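Local coordinates for BH0493 protein (Bacillus halodurans C-125, PDB 2QEE) that binds zinc and is probably a metal-dependent hydrolase of the amidohydrolase superfamily, at residues 74-78 and 114-118; 322-327 and 351-357. All coordinates share one frame; numbering follows the deposited sequence. Where two conformers were deposited one is given.

Interaction 1 (74-78 and 114-118); sequences REQAD and LQVYR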
loop_
_atom_site.group_PDB
_atom_site.type_symbol
_atom_site.label_atom_id
_atom_site.label_comp_id
_atom_site.label_asym_id
_atom_site.label_seq_id
_atom_site.Cartn_x
_atom_site.Cartn_y
_atom_site.Cartn_z
ATOM N N ARG C 74 28.427 11.357 -24.500
ATOM C CA ARG C 74 27.693 12.474 -25.094
ATOM C C ARG C 74 26.538 12.004 -25.960
ATOM O O ARG C 74 25.447 12.559 -25.894
ATOM C CB ARG C 74 28.600 13.415 -25.900
ATOM C CG ARG C 74 27.922 14.767 -26.317
ATOM C CD ARG C 74 28.848 15.680 -27.203
ATOM N NE ARG C 74 29.420 16.915 -26.619
ATOM C CZ ARG C 74 29.631 17.208 -25.325
ATOM N NH1 ARG C 74 29.315 16.372 -24.334
ATOM N NH2 ARG C 74 30.180 18.381 -25.020
ATOM N N GLU C 75 26.778 10.984 -26.785
ATOM C CA GLU C 75 25.736 10.459 -27.678
ATOM C C GLU C 75 24.573 9.839 -26.894
ATOM O O GLU C 75 23.415 10.048 -27.277
ATOM C CB GLU C 75 26.292 9.404 -28.650
ATOM C CG GLU C 75 27.175 10.036 -29.723
ATOM C CD GLU C 75 28.101 9.062 -30.422
ATOM O OE1 GLU C 75 28.151 7.869 -30.075
ATOM O OE2 GLU C 75 28.799 9.524 -31.344
ATOM N N GLN C 76 24.898 9.102 -25.834
ATOM C CA GLN C 76 23.861 8.500 -24.942
ATOM C C GLN C 76 23.025 9.641 -24.359
ATOM O O GLN C 76 21.795 9.596 -24.405
ATOM C CB GLN C 76 24.533 7.714 -23.834
ATOM C CG GLN C 76 25.149 6.374 -24.300
ATOM C CD GLN C 76 25.972 5.726 -23.212
ATOM O OE1 GLN C 76 26.271 6.341 -22.196
ATOM N NE2 GLN C 76 26.394 4.491 -23.438
ATOM N N ALA C 77 23.702 10.668 -23.847
ATOM C CA ALA C 77 23.001 11.806 -23.246
ATOM C C ALA C 77 22.108 12.533 -24.248
ATOM O O ALA C 77 20.983 12.909 -23.940
ATOM C CB ALA C 77 24.003 12.748 -22.584
ATOM N N ASP C 78 22.598 12.747 -25.475
ATOM C CA ASP C 78 21.807 13.301 -26.528
ATOM C C ASP C 78 20.535 12.459 -26.813
ATOM O O ASP C 78 19.456 13.012 -27.024
ATOM C CB ASP C 78 22.635 13.336 -27.842
ATOM C CG ASP C 78 23.682 14.424 -27.877
ATOM O OD1 ASP C 78 23.631 15.387 -27.086
ATOM O OD2 ASP C 78 24.544 14.333 -28.776
ATOM N N LEU C 114 21.015 22.096 -24.519
ATOM C CA LEU C 114 21.929 21.158 -23.909
ATOM C C LEU C 114 23.404 21.559 -24.182
ATOM O O LEU C 114 24.264 21.381 -23.320
ATOM C CB LEU C 114 21.601 19.738 -24.378
ATOM C CG LEU C 114 22.329 18.540 -23.814
ATOM C CD1 LEU C 114 22.252 18.431 -22.289
ATOM C CD2 LEU C 114 21.840 17.225 -24.498
ATOM N N GLN C 115 23.673 22.105 -25.371
ATOM C CA GLN C 115 25.040 22.549 -25.651
ATOM C C GLN C 115 25.449 23.686 -24.727
ATOM O O GLN C 115 26.577 23.666 -24.212
ATOM C CB GLN C 115 25.259 22.905 -27.129
ATOM C CG GLN C 115 25.403 21.685 -28.031
ATOM C CD GLN C 115 26.418 20.635 -27.527
ATOM O OE1 GLN C 115 26.042 19.511 -27.236
ATOM N NE2 GLN C 115 27.706 21.010 -27.429
ATOM N N VAL C 116 24.554 24.619 -24.455
ATOM C CA VAL C 116 24.847 25.667 -23.452
ATOM C C VAL C 116 25.029 25.104 -22.035
ATOM O O VAL C 116 25.929 25.525 -21.308
ATOM C CB VAL C 116 23.851 26.828 -23.551
ATOM C CG1 VAL C 116 23.914 27.760 -22.336
ATOM C CG2 VAL C 116 24.115 27.618 -24.872
ATOM N N TYR C 117 24.243 24.067 -21.674
ATOM C CA TYR C 117 24.404 23.460 -20.353
ATOM C C TYR C 117 25.787 22.827 -20.188
ATOM O O TYR C 117 26.455 22.985 -19.154
ATOM C CB TYR C 117 23.258 22.437 -20.031
ATOM C CG TYR C 117 21.819 22.909 -20.276
ATOM C CD1 TYR C 117 21.448 24.266 -20.150
ATOM C CD2 TYR C 117 20.802 21.964 -20.611
ATOM C CE1 TYR C 117 20.118 24.675 -20.384
ATOM C CE2 TYR C 117 19.510 22.350 -20.846
ATOM C CZ TYR C 117 19.163 23.714 -20.719
ATOM O OH TYR C 117 17.889 24.139 -20.984
ATOM N N ARG C 118 26.237 22.145 -21.228
ATOM C CA ARG C 118 27.505 21.468 -21.185
ATOM C C ARG C 118 28.627 22.476 -20.993
ATOM O O ARG C 118 29.578 22.195 -20.256
ATOM C CB ARG C 118 27.718 20.653 -22.457
ATOM C CG ARG C 118 26.891 19.368 -22.507
ATOM C CD ARG C 118 26.831 18.750 -23.908
ATOM N NE ARG C 118 26.216 17.410 -23.812
ATOM C CZ ARG C 118 25.482 16.832 -24.764
ATOM N NH1 ARG C 118 25.289 17.427 -25.939
ATOM N NH2 ARG C 118 24.970 15.620 -24.537
#
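A stacked pair of arginines, Arg74 and Arg118, joins helix 73-86 to helix 114-122 in the helical region that follows the first strand of the chain, away from the zinc site. The guanidinium groups lie nearly flat on one another, with centres 4.2 Å apart and planes at 18°. The overlap is offset: CD of Arg118 sits over the rim of the Arg74 group, while CG of Arg74 covers the centre of the Arg118 group. Arg74 reaches across with CG anti to the backbone N (chi1 -169°) and a bend at chi3 that lays its guanidinium over the extended Arg118 chain. NH1 of Arg74 and NE of Arg118 are 3.3 Å apart; both are donors, and the approach of like charges is probably compensated by Asp45, which forms salt bridges with both nitrogens.

The far end of Arg118 grips Asp78. Arg118 NH1 and NH2 both donate to Asp78 OD1, each at 2.9 Å, as a salt bridge, and OD1 lies in the guanidinium plane. NH1 meets the syn lone pair of OD1, whereas NH2 comes from above the carboxylate plane. Asp78 and Asp45 together probably fix the rotation of the group. CD2 of Leu114 lies over the rim of the opposite face of the Arg118 guanidinium, and Ala77 CB packs at its edge, 3.6 Å from Arg118 NH2.

The local helix axes stay 12.6 Å apart and run at 136°, so long side chains span the gap. Helix 44-48 adjoins both segments: its Ile44 and Leu48 touch Leu114, and Asp45 touches Ala77.

Interaction 2 (322-327 and 351-357); sequences MIFGCW and FIPQHSD. With ZN (zinc ion), chain T.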
loop_
_atom_site.group_PDB
_atom_site.type_symbol
_atom_site.label_atom_id
_atom_site.label_comp_id
_atom_site.label_asym_id
_atom_site.label_seq_id
_atom_site.Cartn_x
_atom_site.Cartn_y
_atom_site.Cartn_z
ATOM N N MET C 322 17.607 1.618 13.466
ATOM C CA MET C 322 17.356 2.981 12.979
ATOM C C MET C 322 16.980 2.748 11.530
ATOM O O MET C 322 17.750 2.206 10.762
ATOM C CB MET C 322 18.589 3.893 13.060
ATOM C CG MET C 322 18.421 5.280 12.435
ATOM S SD MET C 322 16.989 6.124 13.194
ATOM C CE MET C 322 17.655 6.477 14.802
ATOM N N ILE C 323 15.766 3.135 11.152
ATOM C CA ILE C 323 15.397 3.036 9.715
ATOM C C ILE C 323 15.710 4.325 8.992
ATOM O O ILE C 323 15.631 5.443 9.586
ATOM C CB ILE C 323 13.890 2.622 9.536
ATOM C CG1 ILE C 323 12.970 3.735 9.966
ATOM C CG2 ILE C 323 13.639 1.288 10.288
ATOM C CD1 ILE C 323 11.470 3.231 9.930
ATOM N N PHE C 324 16.081 4.237 7.717
ATOM C CA PHE C 324 16.517 5.417 6.988
ATOM C C PHE C 324 16.021 5.397 5.557
ATOM O O PHE C 324 16.009 4.290 4.923
ATOM C CB PHE C 324 18.045 5.589 7.020
ATOM C CG PHE C 324 18.802 4.569 6.194
ATOM C CD1 PHE C 324 19.214 4.858 4.872
ATOM C CD2 PHE C 324 19.132 3.332 6.757
ATOM C CE1 PHE C 324 19.952 3.916 4.121
ATOM C CE2 PHE C 324 19.889 2.369 6.014
ATOM C CZ PHE C 324 20.287 2.704 4.667
ATOM N N GLY C 325 15.543 6.550 5.112
ATOM C CA GLY C 325 15.466 6.891 3.693
ATOM C C GLY C 325 14.367 6.147 2.924
ATOM O O GLY C 325 13.702 5.227 3.405
ATOM N N CYS C 326 14.217 6.599 1.687
ATOM C CA CYS C 326 13.303 6.004 0.772
ATOM C C CYS C 326 14.135 5.616 -0.403
ATOM O O CYS C 326 14.433 6.437 -1.246
ATOM C CB CYS C 326 12.268 7.075 0.377
ATOM S SG CYS C 326 11.360 7.775 1.779
ATOM N N TRP C 327 14.493 4.338 -0.436
ATOM C CA TRP C 327 15.533 3.859 -1.309
ATOM C C TRP C 327 14.998 3.554 -2.708
ATOM O O TRP C 327 14.056 2.746 -2.838
ATOM C CB TRP C 327 16.043 2.553 -0.643
ATOM C CG TRP C 327 17.213 1.885 -1.284
ATOM C CD1 TRP C 327 18.235 2.483 -1.962
ATOM C CD2 TRP C 327 17.496 0.469 -1.286
ATOM N NE1 TRP C 327 19.124 1.521 -2.413
ATOM C CE2 TRP C 327 18.702 0.286 -2.008
ATOM C CE3 TRP C 327 16.861 -0.648 -0.731
ATOM C CZ2 TRP C 327 19.281 -0.987 -2.210
ATOM C CZ3 TRP C 327 17.450 -1.913 -0.925
ATOM C CH2 TRP C 327 18.630 -2.064 -1.660
ATOM N N PHE C 351 13.535 8.703 13.504
ATOM C CA PHE C 351 14.015 8.018 12.317
ATOM C C PHE C 351 14.747 8.985 11.430
ATOM O O PHE C 351 14.764 10.194 11.708
ATOM C CB PHE C 351 12.808 7.416 11.548
ATOM C CG PHE C 351 11.836 8.454 10.929
ATOM C CD1 PHE C 351 11.823 8.604 9.562
ATOM C CD2 PHE C 351 10.896 9.150 11.723
ATOM C CE1 PHE C 351 10.937 9.533 8.941
ATOM C CE2 PHE C 351 10.010 10.070 11.142
ATOM C CZ PHE C 351 10.032 10.265 9.750
ATOM N N ILE C 352 15.330 8.476 10.346
ATOM C CA ILE C 352 16.023 9.306 9.360
ATOM C C ILE C 352 15.176 9.276 8.076
ATOM O O ILE C 352 15.115 8.250 7.349
ATOM C CB ILE C 352 17.469 8.780 9.094
ATOM C CG1 ILE C 352 18.293 8.795 10.414
ATOM C CG2 ILE C 352 18.143 9.530 7.915
ATOM C CD1 ILE C 352 19.562 7.905 10.277
ATOM N N PRO C 353 14.466 10.368 7.812
ATOM C CA PRO C 353 13.515 10.311 6.646
ATOM C C PRO C 353 14.129 10.099 5.269
ATOM O O PRO C 353 13.482 9.501 4.396
ATOM C CB PRO C 353 12.799 11.675 6.668
ATOM C CG PRO C 353 13.674 12.565 7.547
ATOM C CD PRO C 353 14.336 11.625 8.586
ATOM N N GLN C 354 15.351 10.569 5.000
ATOM C CA GLN C 354 15.801 10.489 3.617
ATOM C C GLN C 354 17.333 10.418 3.506
ATOM O O GLN C 354 18.042 10.874 4.429
ATOM C CB GLN C 354 15.279 11.656 2.795
ATOM C CG GLN C 354 15.571 11.609 1.299
ATOM C CD GLN C 354 14.945 10.365 0.635
ATOM O OE1 GLN C 354 15.288 9.230 0.999
ATOM N NE2 GLN C 354 14.049 10.585 -0.356
ATOM N N HIS C 355 17.770 9.848 2.386
ATOM C CA HIS C 355 19.152 9.919 1.916
ATOM C C HIS C 355 19.040 10.091 0.404
ATOM O O HIS C 355 17.991 9.794 -0.150
ATOM C CB HIS C 355 19.950 8.665 2.273
ATOM C CG HIS C 355 19.484 7.397 1.613
ATOM N ND1 HIS C 355 18.347 6.726 2.022
ATOM C CD2 HIS C 355 19.986 6.682 0.577
ATOM C CE1 HIS C 355 18.174 5.646 1.275
ATOM N NE2 HIS C 355 19.158 5.590 0.391
ATOM N N SER C 356 20.115 10.510 -0.268
ATOM C CA SER C 356 20.017 10.735 -1.717
ATOM C C SER C 356 20.362 9.522 -2.551
ATOM O O SER C 356 19.857 9.371 -3.685
ATOM C CB SER C 356 20.889 11.914 -2.175
ATOM O OG SER C 356 22.285 11.564 -2.132
ATOM N N ASP C 357 21.283 8.706 -2.043
ATOM C CA ASP C 357 21.893 7.665 -2.863
ATOM C C ASP C 357 22.478 8.272 -4.176
ATOM O O ASP C 357 22.471 7.618 -5.213
ATOM C CB ASP C 357 20.815 6.674 -3.256
ATOM C CG ASP C 357 21.215 5.350 -3.000
ATOM O OD1 ASP C 357 22.358 5.059 -3.400
ATOM O OD2 ASP C 357 20.429 4.652 -2.343
HETATM ZN ZN ZN T . 23.130 3.154 -2.771
HETATM O O HOH W 1 16.940 7.483 -1.317
HETATM O O HOH W 2 22.240 1.613 -3.035
#
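Gln354 OE1 is gripped by two backbone amides: Cys326 N donates across the contact at 2.9 Å (N-H...O 161°), and His355 N donates from the same loop. A bend at chi2 (61°) folds the side chain back to place OE1 there, while NE2 bonds to Ser371. A leucine in place of Gln354 would probably leave the amides of Cys326 and His355 without their acceptor and Ser371 without its partner.

A single beta bridge pairs Phe324 with Ile352: Ile352 N donates to Ile323 O, and Gly325 N to Ile352 O at 2.8 Å. Met322 CG packs crosswise on Ile352 CD1. Gly325 has positive phi, and its CA lies in the His355 ring plane, 3.3 Å from ND1; a CB would clash there.

The edge of Phe324 points at one face of His355, with planes at 61°. Water 1 sits over the centre of the opposite face, within hydrogen-bonding distance of Cys326 O and His355 O. NE2 of His355 donates to Asp357 OD2 at 3.2 Å, meeting it from above the carboxylate plane. Trp327 CD1, at the ring edge, comes 3.1 Å from Asp357 OD2.

Asp357 OD1 binds zinc at 2.1 Å; His28, His30 and water 2, which accepts from Trp327 NE1, complete the four ligands. His355 and Trp327 form a second shell that probably helps to orient carboxylate and metal-bound water, consistent with an amidohydrolase centre.

How the interactions relate
Along the chain interaction 1 closes before interaction 2 opens, and they share no helix or strand. Their centres are 32 Å apart and their nearest atoms about 17 Å. Interaction 1 lies toward the periphery, 27 Å from the chain centre, joining helices 73-86 and 114-122 between strands 24-26 and 139-143. Interaction 2 is buried 7 Å from that centre, where strand 321-323 ends beside the loop between helices 333-347 and 363-388. The former ties two peripheral helices together, whereas the latter contributes Asp357 and second-shell residues to the zinc centre. The His-X-His pair, His28 and His30, follows strand 24-26; with the late Asp357 this is consistent with a metal site at the C-terminal strand ends of an amidohydrolase (beta/alpha)8 barrel.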